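Local atomic coordinates of protease Do-like 8, chloroplastic (Arabidopsis thaliana, PDB entry 4IC6), a protein that is probably a serine endopeptidase of the HtrA (Deg) family, cleaving proteins in the thylakoid compartment of plant chloroplasts. Residues D180-S183 with V187-G190; G206-L209 with L215-I218; G109-F114 with I159-G164. The protein carries 1 engineered substitution. All coordinates share one frame; numbering follows the deposited sequence.

Contact 1 of 3, residues D180-S183 with V187-G190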
ATOM      1  N   ASP A 180     -21.116  15.572  -6.243  1.00 28.96           N
ATOM      2  CA  ASP A 180     -20.698  14.666  -7.320  1.00 33.65           C
ATOM      3  C   ASP A 180     -20.526  13.235  -6.825  1.00 31.71           C
ATOM      4  O   ASP A 180     -19.941  13.000  -5.765  1.00 27.88           O
ATOM      5  CB  ASP A 180     -19.398  15.135  -7.967  1.00 36.71           C
ATOM      6  CG  ASP A 180     -19.575  16.407  -8.764  1.00 39.58           C
ATOM      7  OD1 ASP A 180     -20.738  16.733  -9.087  1.00 38.81           O
ATOM      8  OD2 ASP A 180     -18.556  17.070  -9.055  1.00 42.16           O
ATOM      9  N   ILE A 181     -21.012  12.278  -7.603  1.00 26.29           N
ATOM     10  CA  ILE A 181     -20.867  10.875  -7.266  1.00 25.72           C
ATOM     11  C   ILE A 181     -19.804  10.294  -8.162  1.00 29.19           C
ATOM     12  O   ILE A 181     -19.982  10.221  -9.386  1.00 32.55           O
ATOM     13  CB  ILE A 181     -22.175  10.110  -7.550  1.00 28.98           C
ATOM     14  CG1 ILE A 181     -23.347  10.768  -6.815  1.00 25.67           C
ATOM     15  CG2 ILE A 181     -22.037   8.630  -7.178  1.00 28.39           C
ATOM     16  CD1 ILE A 181     -24.655   9.959  -6.910  1.00 26.31           C
ATOM     17  N   PHE A 182     -18.693   9.859  -7.575  1.00 26.97           N
ATOM     18  CA  PHE A 182     -17.614   9.297  -8.382  1.00 29.72           C
ATOM     19  C   PHE A 182     -17.840   7.812  -8.594  1.00 32.92           C
ATOM     20  O   PHE A 182     -17.148   6.957  -8.030  1.00 28.40           O
ATOM     21  CB  PHE A 182     -16.262   9.629  -7.752  1.00 35.23           C
ATOM     22  CG  PHE A 182     -16.014  11.104  -7.677  1.00 36.91           C
ATOM     23  CD1 PHE A 182     -15.893  11.853  -8.836  1.00 38.55           C
ATOM     24  CD2 PHE A 182     -15.940  11.751  -6.454  1.00 41.15           C
ATOM     25  CE1 PHE A 182     -15.686  13.233  -8.776  1.00 43.91           C
ATOM     26  CE2 PHE A 182     -15.735  13.125  -6.383  1.00 39.44           C
ATOM     27  CZ  PHE A 182     -15.603  13.866  -7.547  1.00 41.99           C
ATOM     28  N   SER A 183     -18.833   7.541  -9.432  1.00 31.85           N
ATOM     29  CA  SER A 183     -19.392   6.212  -9.612  1.00 34.62           C
ATOM     30  C   SER A 183     -18.341   5.222 -10.058  1.00 33.56           C
ATOM     31  O   SER A 183     -17.434   5.568 -10.800  1.00 36.80           O
ATOM     32  CB  SER A 183     -20.509   6.258 -10.669  1.00 34.24           C
ATOM     33  OG  SER A 183     -20.832   4.951 -11.119  1.00 37.14           O
ATOM     34  N   VAL A 187     -17.591   7.361 -14.340  1.00 39.44           N
ATOM     35  CA  VAL A 187     -18.212   8.592 -14.815  1.00 39.57           C
ATOM     36  C   VAL A 187     -18.863   9.310 -13.652  1.00 41.14           C
ATOM     37  O   VAL A 187     -19.722   8.736 -12.983  1.00 41.20           O
ATOM     38  CB  VAL A 187     -19.316   8.279 -15.834  1.00 40.34           C
ATOM     39  CG1 VAL A 187     -20.035   9.563 -16.259  1.00 37.07           C
ATOM     40  CG2 VAL A 187     -18.724   7.555 -17.038  1.00 37.54           C
ATOM     41  N   THR A 188     -18.481  10.559 -13.392  1.00 39.86           N
ATOM     42  CA  THR A 188     -19.079  11.222 -12.238  1.00 41.59           C
ATOM     43  C   THR A 188     -20.471  11.749 -12.523  1.00 33.25           C
ATOM     44  O   THR A 188     -20.754  12.274 -13.594  1.00 34.37           O
ATOM     45  CB  THR A 188     -18.175  12.291 -11.593  1.00 50.56           C
ATOM     46  OG1 THR A 188     -18.914  13.504 -11.390  1.00 53.17           O
ATOM     47  CG2 THR A 188     -17.015  12.549 -12.444  1.00 26.83           C
ATOM     48  N   ILE A 189     -21.340  11.566 -11.544  1.00 27.26           N
ATOM     49  CA  ILE A 189     -22.733  11.935 -11.655  1.00 29.86           C
ATOM     50  C   ILE A 189     -22.945  13.158 -10.793  1.00 33.67           C
ATOM     51  O   ILE A 189     -22.552  13.169  -9.617  1.00 32.34           O
ATOM     52  CB  ILE A 189     -23.607  10.791 -11.124  1.00 30.76           C
ATOM     53  CG1 ILE A 189     -23.246   9.476 -11.826  1.00 31.11           C
ATOM     54  CG2 ILE A 189     -25.068  11.099 -11.280  1.00 33.10           C
ATOM     55  CD1 ILE A 189     -23.729   8.237 -11.060  1.00 31.16           C
ATOM     56  N   GLY A 190     -23.547  14.199 -11.368  1.00 33.48           N
ATOM     57  CA  GLY A 190     -23.790  15.430 -10.628  1.00 33.71           C
ATOM     58  C   GLY A 190     -25.137  15.360  -9.947  1.00 35.57           C
ATOM     59  O   GLY A 190     -25.971  14.525 -10.309  1.00 34.61           O
TER
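Ile181 and Ile189 face each other as the hydrogen-bonded pair of a very short antiparallel ladder. Ile181 N donates to Ile189 O at 2.7 Å, almost straight and in the carbonyl plane; the return bond, Ile189 N to Ile181 O, is 2.9 Å long, with the donor tilted 19° from that plane. Their side chains meet at the root, CB of Ile181 against CB of Ile189 at 3.9 Å. The opposite face carries Phe182 and Thr188, whose side chains run alongside one another in the same direction, the threonine meeting the ring obliquely with its CB 3.6 Å from Phe182 CD1. Phe182 is the centre of an inverse gamma turn, with a weak bond from Ser183 N to Ile181 O, and beyond it Ser183 has its CB directed toward the partner strand, 3.8 Å from Ile189 CD1, while OG, anti to its own N (chi1 165°), bonds both Thr185 N and OD2 of Asp126, the predicted charge-relay aspartate. Histidines of the C-terminal tag pack on Phe182. The hairpin is inserted between barrel strands 168-176 and 192-195, a position consistent with loop L3 of HtrA proteases; Ile181 reaches Ile222 in one loop, Asp180 meets Pro265 in another, and the chain turns a corner at Gly190 before strand 192-195 begins.

Contact 2 of 3, residues G206-L209 with L215-I218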
ATOM      1  N   GLY A 206     -29.372  -0.802  -4.557  1.00 30.40           N
ATOM      2  CA  GLY A 206     -30.560  -0.835  -3.728  1.00 28.21           C
ATOM      3  C   GLY A 206     -31.073   0.565  -3.429  1.00 32.08           C
ATOM      4  O   GLY A 206     -30.468   1.561  -3.835  1.00 33.50           O
ATOM      5  N   PRO A 207     -32.213   0.651  -2.737  1.00 30.92           N
ATOM      6  CA  PRO A 207     -32.851   1.943  -2.509  1.00 34.25           C
ATOM      7  C   PRO A 207     -32.293   2.624  -1.283  1.00 29.50           C
ATOM      8  O   PRO A 207     -31.978   1.950  -0.293  1.00 29.39           O
ATOM      9  CB  PRO A 207     -34.300   1.552  -2.219  1.00 35.29           C
ATOM     10  CG  PRO A 207     -34.161   0.235  -1.478  1.00 32.41           C
ATOM     11  CD  PRO A 207     -32.981  -0.462  -2.142  1.00 31.80           C
ATOM     12  N   LEU A 208     -32.206   3.946  -1.360  1.00 26.62           N
ATOM     13  CA  LEU A 208     -32.092   4.786  -0.186  1.00 28.68           C
ATOM     14  C   LEU A 208     -33.491   5.284   0.141  1.00 29.47           C
ATOM     15  O   LEU A 208     -34.132   5.906  -0.705  1.00 31.96           O
ATOM     16  CB  LEU A 208     -31.178   5.973  -0.481  1.00 29.10           C
ATOM     17  CG  LEU A 208     -30.863   6.845   0.734  1.00 29.46           C
ATOM     18  CD1 LEU A 208     -30.027   6.010   1.717  1.00 26.35           C
ATOM     19  CD2 LEU A 208     -30.107   8.106   0.320  1.00 29.77           C
ATOM     20  N   LEU A 209     -33.973   5.027   1.360  1.00 28.43           N
ATOM     21  CA  LEU A 209     -35.328   5.441   1.724  1.00 28.62           C
ATOM     22  C   LEU A 209     -35.338   6.584   2.750  1.00 31.42           C
ATOM     23  O   LEU A 209     -34.413   6.704   3.567  1.00 29.51           O
ATOM     24  CB  LEU A 209     -36.130   4.256   2.273  1.00 28.68           C
ATOM     25  CG  LEU A 209     -36.238   3.007   1.398  1.00 32.40           C
ATOM     26  CD1 LEU A 209     -37.056   1.971   2.155  1.00 33.06           C
ATOM     27  CD2 LEU A 209     -36.901   3.337   0.046  1.00 29.01           C
ATOM     28  N   LEU A 215     -38.749   5.993  -1.665  1.00 32.35           N
ATOM     29  CA  LEU A 215     -37.456   6.001  -2.333  1.00 35.12           C
ATOM     30  C   LEU A 215     -37.003   7.433  -2.608  1.00 35.03           C
ATOM     31  O   LEU A 215     -37.697   8.195  -3.289  1.00 36.16           O
ATOM     32  CB  LEU A 215     -37.516   5.224  -3.642  1.00 37.64           C
ATOM     33  CG  LEU A 215     -36.122   5.037  -4.228  1.00 40.19           C
ATOM     34  CD1 LEU A 215     -35.941   3.592  -4.604  1.00 44.48           C
ATOM     35  CD2 LEU A 215     -35.915   5.935  -5.416  1.00 46.12           C
ATOM     36  N   ILE A 216     -35.840   7.798  -2.070  1.00 28.88           N
ATOM     37  CA  ILE A 216     -35.266   9.104  -2.345  1.00 26.38           C
ATOM     38  C   ILE A 216     -33.990   8.999  -3.184  1.00 28.15           C
ATOM     39  O   ILE A 216     -33.481   9.998  -3.674  1.00 27.16           O
ATOM     40  CB  ILE A 216     -35.007   9.911  -1.051  1.00 27.20           C
ATOM     41  CG1 ILE A 216     -34.231   9.045  -0.048  1.00 29.06           C
ATOM     42  CG2 ILE A 216     -36.345  10.383  -0.481  1.00 32.71           C
ATOM     43  CD1 ILE A 216     -33.552   9.822   1.045  1.00 31.35           C
ATOM     44  N   GLY A 217     -33.480   7.780  -3.367  1.00 29.11           N
ATOM     45  CA  GLY A 217     -32.325   7.602  -4.226  1.00 29.37           C
ATOM     46  C   GLY A 217     -31.972   6.148  -4.439  1.00 29.08           C
ATOM     47  O   GLY A 217     -32.578   5.268  -3.834  1.00 30.53           O
ATOM     48  N   ILE A 218     -31.004   5.897  -5.315  1.00 28.90           N
ATOM     49  CA  ILE A 218     -30.418   4.567  -5.489  1.00 28.58           C
ATOM     50  C   ILE A 218     -28.973   4.557  -4.971  1.00 32.44           C
ATOM     51  O   ILE A 218     -28.112   5.262  -5.517  1.00 32.43           O
ATOM     52  CB  ILE A 218     -30.375   4.155  -6.961  1.00 31.31           C
ATOM     53  CG1 ILE A 218     -31.799   4.033  -7.531  1.00 30.38           C
ATOM     54  CG2 ILE A 218     -29.615   2.824  -7.130  1.00 33.74           C
ATOM     55  CD1 ILE A 218     -32.578   2.825  -7.034  1.00 34.23           C
TER
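Leu215 sits against both Pro207 and Leu209 on one face of this hairpin. Its CD1 reaches Pro207 CB at 3.5 Å, and Leu209 curls its end inward until CD2 rests 3.6 Å from Leu215 CA. At the bulge the end of Ile216 turns in to meet Leu208, the two side chains crossing at a slant, and their branch ends, CD2 of Leu208 and CD1 of Ile216, touch at 3.9 Å. Ile216 holds CG1 between its backbone N and carbonyl carbon (chi1 50°), which sets that methylene 3.2 Å from Leu208 O and carries CD1 on to the leucine. The same carbonyl is the polar centre of the contact: Ile216 N donates to Leu208 O at 2.9 Å, nearly along the C=O axis, and Gly217 N adds a weak bond, so that two consecutive residues face one, a classic beta bulge. An alanine in place of Ile216 loses the arm against Leu208 CD2 and the methylene beside Leu208 O, and would probably leave a gap and the bulge carbonyl less covered. Leu208 N, in turn, bonds Gly217 O at 2.8 Å, nearly straight at the hydrogen but with the donor 46° out of the carbonyl plane. At the far end Ile218 CA makes a CH···O contact of 3.4 Å with Gly206 O, near the engineered Ala204, which occupies the predicted nucleophile position of the charge relay. Strand 155-160 covers Leu208 through Cys156 and Ala158, and strand 67-71 brings Val70 onto Pro207 and Leu215. In this buried part of the second barrel, backbone bonds thus supply the polar interactions between the strands while aliphatic side chains fill both faces, and the carbonyl that receives two N-H groups is kept within a largely apolar setting.

Contact 3 of 3, residues G109-F114 with I159-G164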
ATOM      1  N   GLY A 109     -41.553 -15.899   2.154  1.00 65.90           N
ATOM      2  CA  GLY A 109     -40.249 -15.694   2.759  1.00 63.64           C
ATOM      3  C   GLY A 109     -39.066 -16.334   2.052  1.00 61.68           C
ATOM      4  O   GLY A 109     -37.952 -16.316   2.574  1.00 64.00           O
ATOM      5  N   VAL A 110     -39.279 -16.902   0.872  1.00 58.39           N
ATOM      6  CA  VAL A 110     -38.150 -17.421   0.113  1.00 57.05           C
ATOM      7  C   VAL A 110     -37.951 -16.593  -1.155  1.00 56.50           C
ATOM      8  O   VAL A 110     -38.917 -16.113  -1.758  1.00 55.16           O
ATOM      9  CB  VAL A 110     -38.305 -18.932  -0.213  1.00 65.41           C
ATOM     10  CG1 VAL A 110     -39.042 -19.646   0.916  1.00 67.12           C
ATOM     11  CG2 VAL A 110     -39.022 -19.137  -1.541  1.00 62.53           C
ATOM     12  N   GLN A 111     -36.702 -16.403  -1.556  1.00 52.58           N
ATOM     13  CA  GLN A 111     -36.468 -15.689  -2.799  1.00 50.55           C
ATOM     14  C   GLN A 111     -36.588 -16.589  -4.031  1.00 52.26           C
ATOM     15  O   GLN A 111     -35.985 -17.665  -4.106  1.00 50.86           O
ATOM     16  CB  GLN A 111     -35.149 -14.929  -2.760  1.00 46.16           C
ATOM     17  CG  GLN A 111     -35.181 -13.802  -1.757  1.00 45.18           C
ATOM     18  CD  GLN A 111     -33.978 -12.897  -1.855  1.00 41.16           C
ATOM     19  OE1 GLN A 111     -33.497 -12.597  -2.949  1.00 38.70           O
ATOM     20  NE2 GLN A 111     -33.470 -12.469  -0.706  1.00 42.46           N
ATOM     21  N   LYS A 112     -37.391 -16.133  -4.987  1.00 55.35           N
ATOM     22  CA  LYS A 112     -37.628 -16.857  -6.229  1.00 54.16           C
ATOM     23  C   LYS A 112     -36.799 -16.243  -7.367  1.00 51.13           C
ATOM     24  O   LYS A 112     -36.575 -15.031  -7.393  1.00 47.10           O
ATOM     25  CB  LYS A 112     -39.120 -16.829  -6.569  1.00 60.10           C
ATOM     26  CG  LYS A 112     -39.915 -18.076  -6.126  1.00 68.62           C
ATOM     27  CD  LYS A 112     -40.509 -17.956  -4.715  1.00 72.07           C
ATOM     28  CE  LYS A 112     -41.461 -19.128  -4.430  1.00 78.61           C
ATOM     29  NZ  LYS A 112     -41.822 -19.292  -2.986  1.00 79.93           N
ATOM     30  N   ASN A 113     -36.361 -17.071  -8.314  1.00 46.45           N
ATOM     31  CA  ASN A 113     -35.410 -16.640  -9.346  1.00 54.48           C
ATOM     32  C   ASN A 113     -36.045 -16.339 -10.716  1.00 55.75           C
ATOM     33  O   ASN A 113     -36.919 -17.074 -11.177  1.00 51.41           O
ATOM     34  CB  ASN A 113     -34.307 -17.696  -9.501  1.00 63.90           C
ATOM     35  CG  ASN A 113     -33.181 -17.245 -10.410  1.00 69.70           C
ATOM     36  OD1 ASN A 113     -32.436 -16.319 -10.086  1.00 72.93           O
ATOM     37  ND2 ASN A 113     -33.029 -17.923 -11.545  1.00 74.81           N
ATOM     38  N   PHE A 114     -35.600 -15.260 -11.365  1.00 54.89           N
ATOM     39  CA  PHE A 114     -36.125 -14.855 -12.677  1.00 53.63           C
ATOM     40  C   PHE A 114     -35.040 -14.377 -13.621  1.00 51.97           C
ATOM     41  O   PHE A 114     -34.057 -13.776 -13.195  1.00 52.34           O
ATOM     42  CB  PHE A 114     -37.150 -13.726 -12.528  1.00 55.19           C
ATOM     43  CG  PHE A 114     -38.357 -14.120 -11.748  1.00 58.40           C
ATOM     44  CD1 PHE A 114     -39.406 -14.777 -12.370  1.00 60.51           C
ATOM     45  CD2 PHE A 114     -38.432 -13.870 -10.388  1.00 56.37           C
ATOM     46  CE1 PHE A 114     -40.523 -15.163 -11.655  1.00 60.63           C
ATOM     47  CE2 PHE A 114     -39.548 -14.254  -9.664  1.00 57.79           C
ATOM     48  CZ  PHE A 114     -40.597 -14.904 -10.302  1.00 58.41           C
ATOM     49  N   ILE A 159     -31.029  -0.027   1.892  1.00 29.29           N
ATOM     50  CA  ILE A 159     -31.370  -1.445   1.935  1.00 28.05           C
ATOM     51  C   ILE A 159     -30.688  -2.144   0.759  1.00 30.55           C
ATOM     52  O   ILE A 159     -30.599  -1.592  -0.338  1.00 31.20           O
ATOM     53  CB  ILE A 159     -32.911  -1.654   1.905  1.00 30.68           C
ATOM     54  CG1 ILE A 159     -33.566  -0.896   3.065  1.00 32.89           C
ATOM     55  CG2 ILE A 159     -33.281  -3.134   1.935  1.00 28.45           C
ATOM     56  CD1 ILE A 159     -35.053  -1.153   3.246  1.00 37.15           C
ATOM     57  N   GLY A 160     -30.181  -3.348   1.002  1.00 30.67           N
ATOM     58  CA  GLY A 160     -29.615  -4.171  -0.050  1.00 26.03           C
ATOM     59  C   GLY A 160     -30.127  -5.597  -0.011  1.00 31.00           C
ATOM     60  O   GLY A 160     -30.648  -6.067   0.997  1.00 33.09           O
ATOM     61  N   ASN A 161     -29.989  -6.289  -1.132  1.00 32.84           N
ATOM     62  CA  ASN A 161     -30.240  -7.721  -1.197  1.00 33.56           C
ATOM     63  C   ASN A 161     -29.103  -8.231  -2.062  1.00 34.85           C
ATOM     64  O   ASN A 161     -29.281  -8.479  -3.253  1.00 37.80           O
ATOM     65  CB  ASN A 161     -31.606  -7.976  -1.829  1.00 36.34           C
ATOM     66  CG  ASN A 161     -31.905  -9.453  -2.042  1.00 40.47           C
ATOM     67  OD1 ASN A 161     -31.104 -10.339  -1.702  1.00 38.31           O
ATOM     68  ND2 ASN A 161     -33.078  -9.728  -2.609  1.00 44.77           N
ATOM     69  N   PRO A 162     -27.902  -8.317  -1.476  1.00 35.42           N
ATOM     70  CA  PRO A 162     -26.695  -8.477  -2.298  1.00 35.64           C
ATOM     71  C   PRO A 162     -26.462  -9.894  -2.810  1.00 38.72           C
ATOM     72  O   PRO A 162     -25.795 -10.043  -3.837  1.00 38.90           O
ATOM     73  CB  PRO A 162     -25.565  -8.070  -1.348  1.00 36.71           C
ATOM     74  CG  PRO A 162     -26.125  -8.364   0.051  1.00 38.09           C
ATOM     75  CD  PRO A 162     -27.591  -8.036  -0.057  1.00 39.25           C
ATOM     76  N   PHE A 163     -26.990 -10.904  -2.129  1.00 40.62           N
ATOM     77  CA  PHE A 163     -26.735 -12.290  -2.557  1.00 44.62           C
ATOM     78  C   PHE A 163     -27.981 -13.131  -2.818  1.00 43.92           C
ATOM     79  O   PHE A 163     -27.883 -14.296  -3.223  1.00 41.98           O
ATOM     80  CB  PHE A 163     -25.805 -12.991  -1.566  1.00 45.10           C
ATOM     81  CG  PHE A 163     -24.542 -12.222  -1.292  1.00 48.68           C
ATOM     82  CD1 PHE A 163     -23.642 -11.963  -2.316  1.00 49.65           C
ATOM     83  CD2 PHE A 163     -24.258 -11.749  -0.017  1.00 48.11           C
ATOM     84  CE1 PHE A 163     -22.474 -11.250  -2.073  1.00 51.03           C
ATOM     85  CE2 PHE A 163     -23.091 -11.044   0.231  1.00 49.29           C
ATOM     86  CZ  PHE A 163     -22.198 -10.796  -0.802  1.00 48.80           C
ATOM     87  N   GLY A 164     -29.154 -12.549  -2.613  1.00 42.94           N
ATOM     88  CA  GLY A 164     -30.378 -13.246  -2.950  1.00 44.75           C
ATOM     89  C   GLY A 164     -30.839 -14.216  -1.884  1.00 46.39           C
ATOM     90  O   GLY A 164     -31.717 -15.037  -2.143  1.00 45.74           O
TER
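Asn161 ND2 donates to Gln111 OE1 at 2.9 Å in a nearly straight bond (168° at the hydrogen). The two side chains come from opposite directions, with their amide planes 79° apart: OE1 lies in the amide plane of Asn161, whereas the donor stands above the carbonyl plane of Gln111. The return bond, Gln111 NE2 to Asn161 OD1, is weak at 3.3 Å. Gln111 spans the distance because its chain is extended beyond CG. With CG anti to its backbone N (chi1 175°), Asn161 reaches out toward Gln111, and its ND2 also bonds Val42 O of strand 42-47, a second tie to the first barrel. Gly164 N adds a weak bond to Asn161 OD1, within the following turn. Gly164 O then lies alongside the glutamine, 3.5 Å from Gln111 CB and close to OE1, an acceptor-acceptor approach that makes no bond. The positive phi of Gly164 suits glycine; a CB would collide with the preceding carbonyl O. His167 packs on both amide residues, and Leu105 of strand 98-105 touches Gln111. On the outer side of the turn, Phe163 packs on Pro267 of a second subunit, and Pro162 CB lies over the centre of the Phe163 ring. Gln111 begins a strand of the first barrel and Asn161 follows one of the second: this is a side-chain bridge between the two beta-barrels of the chymotrypsin-like double-barrel fold, beside a neighbouring subunit.

Contact 3 comes first along the chain and has by far the longest reach, closing a loop of 44 residues that leads from the first barrel into the second. Contact 1 follows and closes the three-residue turn of a hairpin that is inserted between two strands of the second barrel; contact 2 then closes the short connection of five residues between adjacent strands of it. The three stand in series, none nesting or crossing. Contacts 2 and 3 meet, since strands 207-210 and 155-160 are sheet neighbours: Pro207 O lies 3.1 Å from Ile159 N, a probable hydrogen bond. Contact 1 touches neither, its nearest atoms being about 6 Å from contact 2 and about 15 Å from contact 3.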